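Local coordinates for protein transcription anti-terminator antagonist UpxZ (Bacteroides uniformis ATCC 8492, PDB 4EPZ) that probably antagonises transcription anti-termination and so takes part in regulating the synthesis of capsular polysaccharides, at residues S50-D55 with L88-N93; R44-F49 with E81-V86; S54-E59 with S96-S101; S7-L12 with C63-M68. All blocks are in the same frame, centred on the assembly; numbering follows the deposited sequence.

All four contacts join pieces of one all-helical chain. Interaction 4 is the buried one: segments 7-12 and 63-68, on helices 5-20 and 56-72, touch through alanine and leucine residues. Interaction 3 is partly buried and largely apolar, setting the start of helix 56-72 against the loop before helix 102-115. Interactions 1 and 2 lie at the surface and share helix 80-92, which sends Arg90 to the loop 50-55 and Lys83 to helix 32-49; there charge and polar atoms do much of the work. Salt bridges tie the contacts together: Arg90 of interaction 1 pairs with Glu59 of interaction 3, and Arg44 of interaction 2 with Glu11 of interaction 4.

Interaction 1: residues S50-D55 with L88-N93. With CA (calcium ion), chain C.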
# COMPACT_ATOMS: atom_id res chain seq x y z
N SER A 50 -10.14 5.19 -11.65
CA SER A 50 -10.39 6.38 -12.49
C SER A 50 -10.70 7.65 -11.67
O SER A 50 -10.76 8.74 -12.26
CB SER A 50 -11.53 6.11 -13.48
OG SER A 50 -12.76 5.85 -12.83
N GLU A 51 -10.89 7.53 -10.35
CA GLU A 51 -11.20 8.67 -9.48
C GLU A 51 -9.94 9.47 -9.24
O GLU A 51 -8.86 8.90 -9.06
CB GLU A 51 -11.85 8.20 -8.16
CG GLU A 51 -13.14 7.40 -8.37
CD GLU A 51 -14.37 8.18 -8.82
OE1 GLU A 51 -14.36 9.43 -8.74
OE2 GLU A 51 -15.37 7.52 -9.18
N GLN A 52 -10.10 10.81 -9.27
CA GLN A 52 -9.01 11.77 -9.06
C GLN A 52 -9.43 12.76 -7.98
O GLN A 52 -10.57 13.18 -7.95
CB GLN A 52 -8.67 12.53 -10.36
CG GLN A 52 -8.45 11.67 -11.62
CD GLN A 52 -7.42 10.58 -11.43
OE1 GLN A 52 -6.31 10.80 -10.94
NE2 GLN A 52 -7.76 9.36 -11.84
N SER A 53 -8.53 13.10 -7.08
CA SER A 53 -8.95 14.02 -6.02
C SER A 53 -8.00 15.19 -5.91
O SER A 53 -6.79 14.98 -5.98
CB SER A 53 -9.02 13.28 -4.69
OG SER A 53 -9.43 14.18 -3.67
N SER A 54 -8.54 16.41 -5.72
CA SER A 54 -7.67 17.58 -5.56
C SER A 54 -7.23 17.71 -4.11
O SER A 54 -6.20 18.31 -3.84
CB SER A 54 -8.37 18.85 -6.05
OG SER A 54 -9.41 19.24 -5.17
N ASP A 55 -7.99 17.13 -3.17
CA ASP A 55 -7.67 17.19 -1.75
C ASP A 55 -6.55 16.20 -1.45
O ASP A 55 -6.70 15.00 -1.71
CB ASP A 55 -8.93 16.90 -0.93
CG ASP A 55 -8.62 16.94 0.53
OD1 ASP A 55 -8.42 18.06 1.06
OD2 ASP A 55 -8.49 15.85 1.13
N LEU A 88 1.70 5.22 -8.41
CA LEU A 88 2.95 5.70 -7.85
C LEU A 88 3.23 7.15 -8.26
O LEU A 88 3.64 7.96 -7.41
CB LEU A 88 4.11 4.81 -8.29
CG LEU A 88 4.15 3.46 -7.62
CD1 LEU A 88 5.02 2.50 -8.43
CD2 LEU A 88 4.63 3.55 -6.14
N ASP A 89 2.97 7.49 -9.52
CA ASP A 89 3.18 8.86 -10.00
C ASP A 89 2.27 9.84 -9.24
O ASP A 89 2.73 10.90 -8.79
CB ASP A 89 2.91 8.92 -11.51
CG ASP A 89 3.24 10.26 -12.10
OD1 ASP A 89 4.44 10.61 -12.12
OD2 ASP A 89 2.31 10.93 -12.59
N ARG A 90 1.02 9.43 -9.00
CA ARG A 90 0.10 10.27 -8.21
C ARG A 90 0.63 10.45 -6.77
O ARG A 90 0.48 11.54 -6.19
CB ARG A 90 -1.30 9.65 -8.21
CG ARG A 90 -2.00 9.79 -9.58
CD ARG A 90 -3.21 8.87 -9.64
NE ARG A 90 -4.18 9.17 -8.58
CZ ARG A 90 -5.32 8.51 -8.40
NH1 ARG A 90 -5.67 7.53 -9.23
NH2 ARG A 90 -6.13 8.84 -7.41
N ILE A 91 1.24 9.38 -6.20
CA ILE A 91 1.78 9.49 -4.83
C ILE A 91 2.99 10.42 -4.80
O ILE A 91 3.08 11.26 -3.90
CB ILE A 91 2.11 8.08 -4.29
CG1 ILE A 91 0.81 7.25 -4.10
CG2 ILE A 91 2.93 8.17 -3.02
CD1 ILE A 91 1.10 5.73 -3.91
N TYR A 92 3.94 10.28 -5.75
CA TYR A 92 5.10 11.17 -5.77
C TYR A 92 4.67 12.65 -5.91
O TYR A 92 5.30 13.51 -5.31
CB TYR A 92 6.04 10.80 -6.93
CG TYR A 92 7.03 9.71 -6.61
CD1 TYR A 92 8.16 9.97 -5.83
CD2 TYR A 92 6.90 8.44 -7.16
CE1 TYR A 92 9.12 8.98 -5.58
CE2 TYR A 92 7.85 7.44 -6.92
CZ TYR A 92 8.94 7.71 -6.11
OH TYR A 92 9.88 6.74 -5.93
N ASN A 93 3.55 12.92 -6.58
CA ASN A 93 3.05 14.29 -6.74
C ASN A 93 2.47 14.88 -5.47
O ASN A 93 2.31 16.11 -5.41
CB ASN A 93 2.00 14.36 -7.85
CG ASN A 93 2.57 14.17 -9.22
OD1 ASN A 93 3.79 14.26 -9.46
ND2 ASN A 93 1.70 13.87 -10.16
CA CA C . -12.44 14.03 -8.45
O HOH W 1 -12.90 11.59 -9.43
O HOH W 2 -14.75 13.55 -7.87
O HOH W 3 -12.22 12.30 -6.87
O HOH W 4 -12.71 15.04 -6.52
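Arg90 and Gln52 meet through bends in both chains: Arg90 turns at chi3 (59°), while Gln52, its CG beside the backbone N, folds at chi2 (-54°). In this conformer, one of two deposited for Gln52, the amide oxygen comes over the centre of one guanidinium face, with Gln52 OE1 3.6 Å from Arg90 CZ and the two planes 60° apart. The backbone contributes as well, Glu51 O approaching obliquely to 3.2 Å from Arg90 NH2. Beyond the loop, Arg90 NE forms a salt bridge with Glu59 of helix 56-72, the stronger polar partner of this side chain. The other end of the amide turns back on its own loop, where Gln52 NE2 donates to Ser50 O at 3.1 Å from above the carbonyl plane. On the side of the loop facing away from Arg90, Gln52 O binds a calcium ion at 2.1 Å, alongside four waters. One of these waters also accepts from Gln52 N and donates to Glu51 OE1, tying the ion's shell to the loop. The chemistry is that of oxygens offered to two cations: loop 50-55 lies between calcium and the Arg90 guanidinium, and probably draws electrostatic attraction from both.

Interaction 2: residues R44-F49 with E81-V86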
# COMPACT_ATOMS: atom_id res chain seq x y z
N ARG A 44 -13.14 -3.60 -6.76
CA ARG A 44 -13.11 -2.33 -6.01
C ARG A 44 -11.93 -1.44 -6.44
O ARG A 44 -12.09 -0.23 -6.59
CB ARG A 44 -13.06 -2.59 -4.51
CG ARG A 44 -14.40 -3.09 -3.94
CD ARG A 44 -14.24 -3.37 -2.47
NE ARG A 44 -15.50 -3.69 -1.80
CZ ARG A 44 -16.21 -2.82 -1.07
NH1 ARG A 44 -15.81 -1.56 -0.94
NH2 ARG A 44 -17.32 -3.22 -0.46
N SER A 45 -10.76 -2.04 -6.65
CA SER A 45 -9.58 -1.30 -7.11
C SER A 45 -9.85 -0.73 -8.50
O SER A 45 -9.65 0.48 -8.70
CB SER A 45 -8.35 -2.21 -7.12
OG SER A 45 -8.09 -2.69 -5.82
N ASP A 46 -10.38 -1.55 -9.43
CA ASP A 46 -10.71 -1.10 -10.78
C ASP A 46 -11.73 0.04 -10.74
O ASP A 46 -11.56 1.02 -11.46
CB ASP A 46 -11.20 -2.26 -11.64
CG ASP A 46 -10.07 -3.15 -12.15
OD1 ASP A 46 -8.89 -2.71 -12.10
OD2 ASP A 46 -10.37 -4.26 -12.65
N SER A 47 -12.77 -0.06 -9.89
CA SER A 47 -13.80 0.97 -9.82
C SER A 47 -13.21 2.32 -9.33
O SER A 47 -13.56 3.37 -9.85
CB SER A 47 -14.94 0.52 -8.91
OG SER A 47 -15.92 1.53 -8.79
N LEU A 48 -12.31 2.28 -8.34
CA LEU A 48 -11.73 3.48 -7.76
C LEU A 48 -10.59 4.09 -8.59
O LEU A 48 -10.28 5.27 -8.45
CB LEU A 48 -11.21 3.15 -6.36
CG LEU A 48 -12.26 3.16 -5.23
CD1 LEU A 48 -11.65 2.66 -3.92
CD2 LEU A 48 -12.81 4.60 -4.97
N PHE A 49 -9.95 3.27 -9.44
CA PHE A 49 -8.78 3.69 -10.21
C PHE A 49 -8.97 4.99 -11.03
O PHE A 49 -8.06 5.81 -11.04
CB PHE A 49 -8.35 2.55 -11.14
CG PHE A 49 -7.13 2.91 -11.96
CD1 PHE A 49 -5.87 2.99 -11.36
CD2 PHE A 49 -7.23 3.17 -13.32
CE1 PHE A 49 -4.74 3.31 -12.12
CE2 PHE A 49 -6.09 3.48 -14.09
CZ PHE A 49 -4.86 3.57 -13.48
N GLU A 81 0.45 -3.81 -13.70
CA GLU A 81 1.76 -3.15 -13.49
C GLU A 81 1.73 -1.71 -14.02
O GLU A 81 2.21 -0.79 -13.34
CB GLU A 81 2.90 -3.94 -14.13
CG GLU A 81 3.15 -5.28 -13.43
CD GLU A 81 3.41 -5.22 -11.94
OE1 GLU A 81 4.22 -4.37 -11.50
OE2 GLU A 81 2.75 -5.99 -11.20
N ARG A 82 1.14 -1.51 -15.21
CA ARG A 82 1.02 -0.15 -15.76
C ARG A 82 0.17 0.72 -14.78
O ARG A 82 0.55 1.86 -14.48
CB ARG A 82 0.35 -0.19 -17.14
CG ARG A 82 0.25 1.20 -17.80
CD ARG A 82 -0.65 1.22 -19.03
NE ARG A 82 -2.04 0.95 -18.68
CZ ARG A 82 -2.89 1.82 -18.14
NH1 ARG A 82 -2.51 3.08 -17.93
NH2 ARG A 82 -4.13 1.45 -17.84
N LYS A 83 -0.99 0.20 -14.31
CA LYS A 83 -1.84 0.95 -13.37
C LYS A 83 -1.10 1.28 -12.05
O LYS A 83 -1.27 2.38 -11.52
CB LYS A 83 -3.14 0.18 -13.05
CG LYS A 83 -4.10 0.03 -14.24
CD LYS A 83 -5.36 -0.71 -13.73
CE LYS A 83 -6.34 -1.04 -14.82
NZ LYS A 83 -7.15 -2.22 -14.44
N LYS A 84 -0.24 0.37 -11.55
CA LYS A 84 0.51 0.66 -10.32
C LYS A 84 1.45 1.85 -10.53
O LYS A 84 1.57 2.69 -9.65
CB LYS A 84 1.27 -0.56 -9.82
CG LYS A 84 0.30 -1.56 -9.22
CD LYS A 84 0.98 -2.52 -8.27
CE LYS A 84 1.85 -3.52 -8.97
NZ LYS A 84 2.47 -4.48 -8.00
N GLN A 85 2.04 1.97 -11.73
CA GLN A 85 2.93 3.11 -12.00
C GLN A 85 2.15 4.39 -12.07
O GLN A 85 2.62 5.41 -11.58
CB GLN A 85 3.75 2.89 -13.27
CG GLN A 85 4.71 1.69 -13.04
CD GLN A 85 5.89 1.87 -13.92
OE1 GLN A 85 5.76 2.04 -15.13
NE2 GLN A 85 7.06 1.97 -13.33
N VAL A 86 0.91 4.37 -12.64
CA VAL A 86 0.05 5.57 -12.60
C VAL A 86 -0.16 6.02 -11.13
O VAL A 86 -0.08 7.20 -10.80
CB VAL A 86 -1.30 5.31 -13.33
CG1 VAL A 86 -2.26 6.51 -13.17
CG2 VAL A 86 -1.06 4.98 -14.82
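Lys83 lies across one face of the Phe49 ring. Its CG sits 4.0 Å from the ring centroid, shifted toward the rim, in a CH-pi contact, and Lys83 CB comes to 3.6 Å from Phe49 CE1. Phe49 leaves its backbone toward helix 80-92, and with CG anti to the backbone N (chi1 -179°) the ring reaches Lys83. One turn further along that helix Val86 meets the end of the ring obliquely, with its CG1 3.9 Å from Phe49 CZ. Past CG the lysine chain runs extended to Asp46, one turn earlier on helix 32-49, and the two side chains cross at about a right angle. Lys83 NZ donates to Asp46 OD1 at 3.0 Å in a salt bridge, reaching the oxygen from above the carboxylate, 45° out of its plane. The same OD1 is hydrogen-bonded to Tyr70 OH of helix 56-72, so two partners grip it; the tyrosine side chain also touches Phe49 and Lys83. An alanine in place of Lys83 would probably leave Asp46 without its charged mate and take away the CG methylene that lies over the Phe49 face. The short helix segments come no closer than 12.3 Å between axes, at 48°, so long side chains rather than backbones bridge them. In this all-helical fold, helices 32-49 and 80-92 are thus joined across a gap at the surface, with Tyr70 of helix 56-72 coming in to meet both.

Interaction 3: residues S54-E59 with S96-S101; sequences SDIEEE and SQLPAS
Ile56 carries this contact, pressing its CD1 to 3.3 Å from Gln97 O and to 3.7 Å from Gln97 CB. The other branch, CG2, lies 3.7 Å from Gln97 OE1, where the extended glutamine chain slants across the isoleucine. Ile56 is deposited in two conformers, so these distances hold for one of them; in it CG1 sits between the backbone N and the carbonyl carbon (chi1 62°), which aims CD1 at the loop. The next loop residue, Leu98, lays its CD2 on the helix backbone, 3.8 Å from Ile56 O and 4.4 Å from Glu57 CA, so the methyl packs on the first helical turn. What meets the loop is thus the N-terminal turn of helix 56-72, fixed by a classic N-cap: Asp55 OD2 accepts from Glu58 N at 2.9 Å, on the anti side of the carboxylate and 24° out of its plane. In the same turn Glu59 N bonds to Asp55 O at 2.8 Å, the first step of the helical ladder. The loop side is tied down in a similar way, for Ser101 caps helix 102-115 through a bond from Lys104 N to its OG, and Lys104 NZ donates to Leu98 O. Further out, Ile94 touches Ile56 and Glu59, while Glu59 turns its carboxylate away from this loop to a salt bridge with Arg90 of helix 80-92.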
# COMPACT_ATOMS: atom_id res chain seq x y z
N SER A 54 -8.54 16.41 -5.72
CA SER A 54 -7.67 17.58 -5.56
C SER A 54 -7.23 17.71 -4.11
O SER A 54 -6.20 18.31 -3.84
CB SER A 54 -8.37 18.85 -6.05
OG SER A 54 -9.41 19.24 -5.17
N ASP A 55 -7.99 17.13 -3.17
CA ASP A 55 -7.67 17.19 -1.75
C ASP A 55 -6.55 16.20 -1.45
O ASP A 55 -6.70 15.00 -1.71
CB ASP A 55 -8.93 16.90 -0.93
CG ASP A 55 -8.62 16.94 0.53
OD1 ASP A 55 -8.42 18.06 1.06
OD2 ASP A 55 -8.49 15.85 1.13
N ILE A 56 -5.43 16.70 -0.89
CA ILE A 56 -4.26 15.82 -0.69
C ILE A 56 -4.51 14.67 0.27
O ILE A 56 -4.02 13.58 -0.02
CB ILE A 56 -2.93 16.52 -0.35
CG1 ILE A 56 -3.02 17.29 1.00
CG2 ILE A 56 -2.47 17.37 -1.54
CD1 ILE A 56 -1.72 17.81 1.52
N GLU A 57 -5.28 14.86 1.34
CA GLU A 57 -5.55 13.73 2.26
C GLU A 57 -6.45 12.69 1.57
O GLU A 57 -6.21 11.49 1.72
CB GLU A 57 -6.19 14.27 3.57
CG GLU A 57 -6.42 13.17 4.59
CD GLU A 57 -7.02 13.56 5.94
OE1 GLU A 57 -6.99 14.76 6.28
OE2 GLU A 57 -7.55 12.66 6.62
N GLU A 58 -7.46 13.14 0.83
CA GLU A 58 -8.34 12.20 0.13
C GLU A 58 -7.52 11.46 -0.96
O GLU A 58 -7.58 10.23 -1.03
CB GLU A 58 -9.52 12.93 -0.45
CG GLU A 58 -10.50 11.97 -1.09
CD GLU A 58 -11.70 12.69 -1.62
OE1 GLU A 58 -11.56 13.38 -2.66
OE2 GLU A 58 -12.75 12.69 -0.93
N GLU A 59 -6.73 12.21 -1.74
CA GLU A 59 -5.85 11.64 -2.75
C GLU A 59 -4.87 10.60 -2.12
O GLU A 59 -4.73 9.52 -2.68
CB GLU A 59 -5.10 12.76 -3.51
CG GLU A 59 -4.17 12.30 -4.64
CD GLU A 59 -4.74 11.63 -5.89
OE1 GLU A 59 -5.95 11.32 -5.92
OE2 GLU A 59 -3.97 11.47 -6.86
N SER A 96 5.37 15.15 -0.67
CA SER A 96 6.00 16.26 0.07
C SER A 96 4.97 17.18 0.78
O SER A 96 5.31 17.87 1.74
CB SER A 96 6.90 17.07 -0.87
OG SER A 96 6.14 17.73 -1.87
N GLN A 97 3.70 17.13 0.37
CA GLN A 97 2.66 17.96 0.98
C GLN A 97 1.97 17.28 2.17
O GLN A 97 1.29 17.94 2.95
CB GLN A 97 1.62 18.31 -0.06
CG GLN A 97 2.14 19.23 -1.18
CD GLN A 97 1.05 19.41 -2.20
OE1 GLN A 97 0.05 20.09 -1.95
NE2 GLN A 97 1.15 18.71 -3.33
N LEU A 98 2.09 15.96 2.28
CA LEU A 98 1.40 15.28 3.36
C LEU A 98 2.09 15.49 4.69
O LEU A 98 3.31 15.33 4.80
CB LEU A 98 1.31 13.77 3.07
CG LEU A 98 0.31 13.36 1.98
CD1 LEU A 98 0.56 11.91 1.56
CD2 LEU A 98 -1.12 13.50 2.49
N PRO A 99 1.31 15.77 5.75
CA PRO A 99 1.92 15.85 7.08
C PRO A 99 2.29 14.45 7.57
O PRO A 99 1.78 13.46 7.02
CB PRO A 99 0.82 16.45 7.95
CG PRO A 99 -0.44 16.15 7.26
CD PRO A 99 -0.15 15.96 5.80
N ALA A 100 3.18 14.39 8.60
CA ALA A 100 3.53 13.14 9.26
C ALA A 100 2.23 12.49 9.77
O ALA A 100 1.42 13.15 10.43
CB ALA A 100 4.47 13.42 10.42
N SER A 101 2.02 11.23 9.44
CA SER A 101 0.82 10.45 9.78
C SER A 101 1.03 9.00 9.45
O SER A 101 1.99 8.67 8.75
CB SER A 101 -0.39 10.93 8.98
OG SER A 101 -0.23 10.59 7.61

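Interaction 4: residues S7-L12 with C63-M68; sequences SRALEL and CLALLM
Ala9 sets helix 5-20 directly against Ala65 of helix 56-72, their CA atoms 5.4 Å apart. The two methyl groups touch, Ala9 CB to Ala65 CB at 4.0 Å, but Ala65 CB comes nearer still to the backbone, lying 3.3 Å from Ala9 O. With so little side chain between them, the axes of the two short segments approach to 8.4 Å. Glu11 points away from helix 56-72, and its OE1 forms a salt bridge with Arg44 of helix 32-49. At Leu12, one turn on from Ala9, the helix faces inward again. Leu12 CB rests on Ala65 CB at 3.9 Å, so the alanine methyl is received between Ala9 and Leu12, with Gln13 also against it. Leu12 CG lies anti to the backbone N (chi1 -175°), and this carries the branch forward over the partner's backbone, where Leu12 CD2 comes to 3.5 Å from Ala65 O and 4.3 Å from Leu66 N. The same side chain also touches Arg44 and Ser45, filling the place where three helices meet. With an alanine here, the methyl-bearing branch would be gone, and a gap is likely to open between the Ala65 carbonyl and helix 32-49. Segments running the same way at 36°, brought close by alanines, with a leucine packed over the partner's backbone, are typical of tight helix-helix packing in the core of an all-alpha bundle.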
# COMPACT_ATOMS: atom_id res chain seq x y z
N SER A 7 -15.04 6.73 1.86
CA SER A 7 -15.58 5.51 2.46
C SER A 7 -15.14 4.30 1.65
O SER A 7 -14.70 3.31 2.24
CB SER A 7 -17.10 5.55 2.54
OG SER A 7 -17.47 6.39 3.62
N ARG A 8 -15.25 4.39 0.32
CA ARG A 8 -14.85 3.34 -0.62
C ARG A 8 -13.35 3.04 -0.47
O ARG A 8 -12.94 1.89 -0.44
CB ARG A 8 -15.19 3.78 -2.06
CG ARG A 8 -16.68 3.76 -2.40
CD ARG A 8 -16.97 4.46 -3.74
NE ARG A 8 -16.38 3.73 -4.87
CZ ARG A 8 -16.18 4.23 -6.08
NH1 ARG A 8 -16.54 5.48 -6.36
NH2 ARG A 8 -15.60 3.50 -7.03
N ALA A 9 -12.53 4.09 -0.38
CA ALA A 9 -11.07 3.91 -0.24
C ALA A 9 -10.72 3.24 1.09
O ALA A 9 -9.87 2.34 1.13
CB ALA A 9 -10.34 5.25 -0.35
N LEU A 10 -11.36 3.68 2.19
CA LEU A 10 -11.06 3.08 3.48
C LEU A 10 -11.51 1.63 3.50
O LEU A 10 -10.82 0.80 4.09
CB LEU A 10 -11.67 3.88 4.64
CG LEU A 10 -11.20 5.35 4.74
CD1 LEU A 10 -12.02 6.11 5.78
CD2 LEU A 10 -9.67 5.46 5.02
N GLU A 11 -12.65 1.31 2.82
CA GLU A 11 -13.17 -0.07 2.73
C GLU A 11 -12.17 -0.94 1.99
O GLU A 11 -11.84 -2.02 2.46
CB GLU A 11 -14.52 -0.10 2.01
CG GLU A 11 -15.73 0.18 2.88
CD GLU A 11 -17.04 0.38 2.13
OE1 GLU A 11 -17.13 0.03 0.93
OE2 GLU A 11 -18.00 0.89 2.76
N LEU A 12 -11.65 -0.43 0.85
CA LEU A 12 -10.64 -1.12 0.06
C LEU A 12 -9.36 -1.32 0.87
O LEU A 12 -8.79 -2.39 0.82
CB LEU A 12 -10.34 -0.39 -1.26
CG LEU A 12 -9.37 -1.11 -2.20
CD1 LEU A 12 -9.81 -2.59 -2.49
CD2 LEU A 12 -9.23 -0.35 -3.53
N CYS A 63 -4.91 6.70 -3.23
CA CYS A 63 -3.69 6.07 -3.73
C CYS A 63 -3.28 4.90 -2.89
O CYS A 63 -2.86 3.88 -3.43
CB CYS A 63 -2.57 7.09 -3.81
SG CYS A 63 -2.81 8.25 -5.16
N LEU A 64 -3.33 5.06 -1.56
CA LEU A 64 -2.96 3.95 -0.70
C LEU A 64 -3.90 2.76 -0.91
O LEU A 64 -3.42 1.63 -1.06
CB LEU A 64 -2.95 4.36 0.77
CG LEU A 64 -2.56 3.22 1.75
CD1 LEU A 64 -1.14 2.71 1.47
CD2 LEU A 64 -2.73 3.66 3.20
N ALA A 65 -5.23 3.02 -0.97
CA ALA A 65 -6.19 1.93 -1.22
C ALA A 65 -5.87 1.20 -2.54
O ALA A 65 -5.92 -0.03 -2.58
CB ALA A 65 -7.62 2.47 -1.26
N LEU A 66 -5.55 1.95 -3.59
CA LEU A 66 -5.30 1.37 -4.92
C LEU A 66 -4.05 0.55 -4.94
O LEU A 66 -4.06 -0.54 -5.51
CB LEU A 66 -5.25 2.48 -5.97
CG LEU A 66 -6.58 3.15 -6.27
CD1 LEU A 66 -6.35 4.42 -7.11
CD2 LEU A 66 -7.56 2.15 -6.97
N LEU A 67 -2.96 1.05 -4.31
CA LEU A 67 -1.69 0.32 -4.28
C LEU A 67 -1.84 -0.96 -3.48
O LEU A 67 -1.35 -2.03 -3.88
CB LEU A 67 -0.57 1.20 -3.70
CG LEU A 67 0.85 0.93 -4.18
CD1 LEU A 67 0.92 0.71 -5.71
CD2 LEU A 67 1.78 2.09 -3.73
N MSE A 68 -2.49 -0.85 -2.32
CA MSE A 68 -2.76 -2.01 -1.47
C MSE A 68 -3.66 -3.04 -2.19
O MSE A 68 -3.34 -4.24 -2.18
CB MSE A 68 -3.40 -1.58 -0.14
CG MSE A 68 -2.42 -0.82 0.72
SE MSE A 68 -3.20 -0.44 2.45
CE MSE A 68 -3.37 -2.26 3.13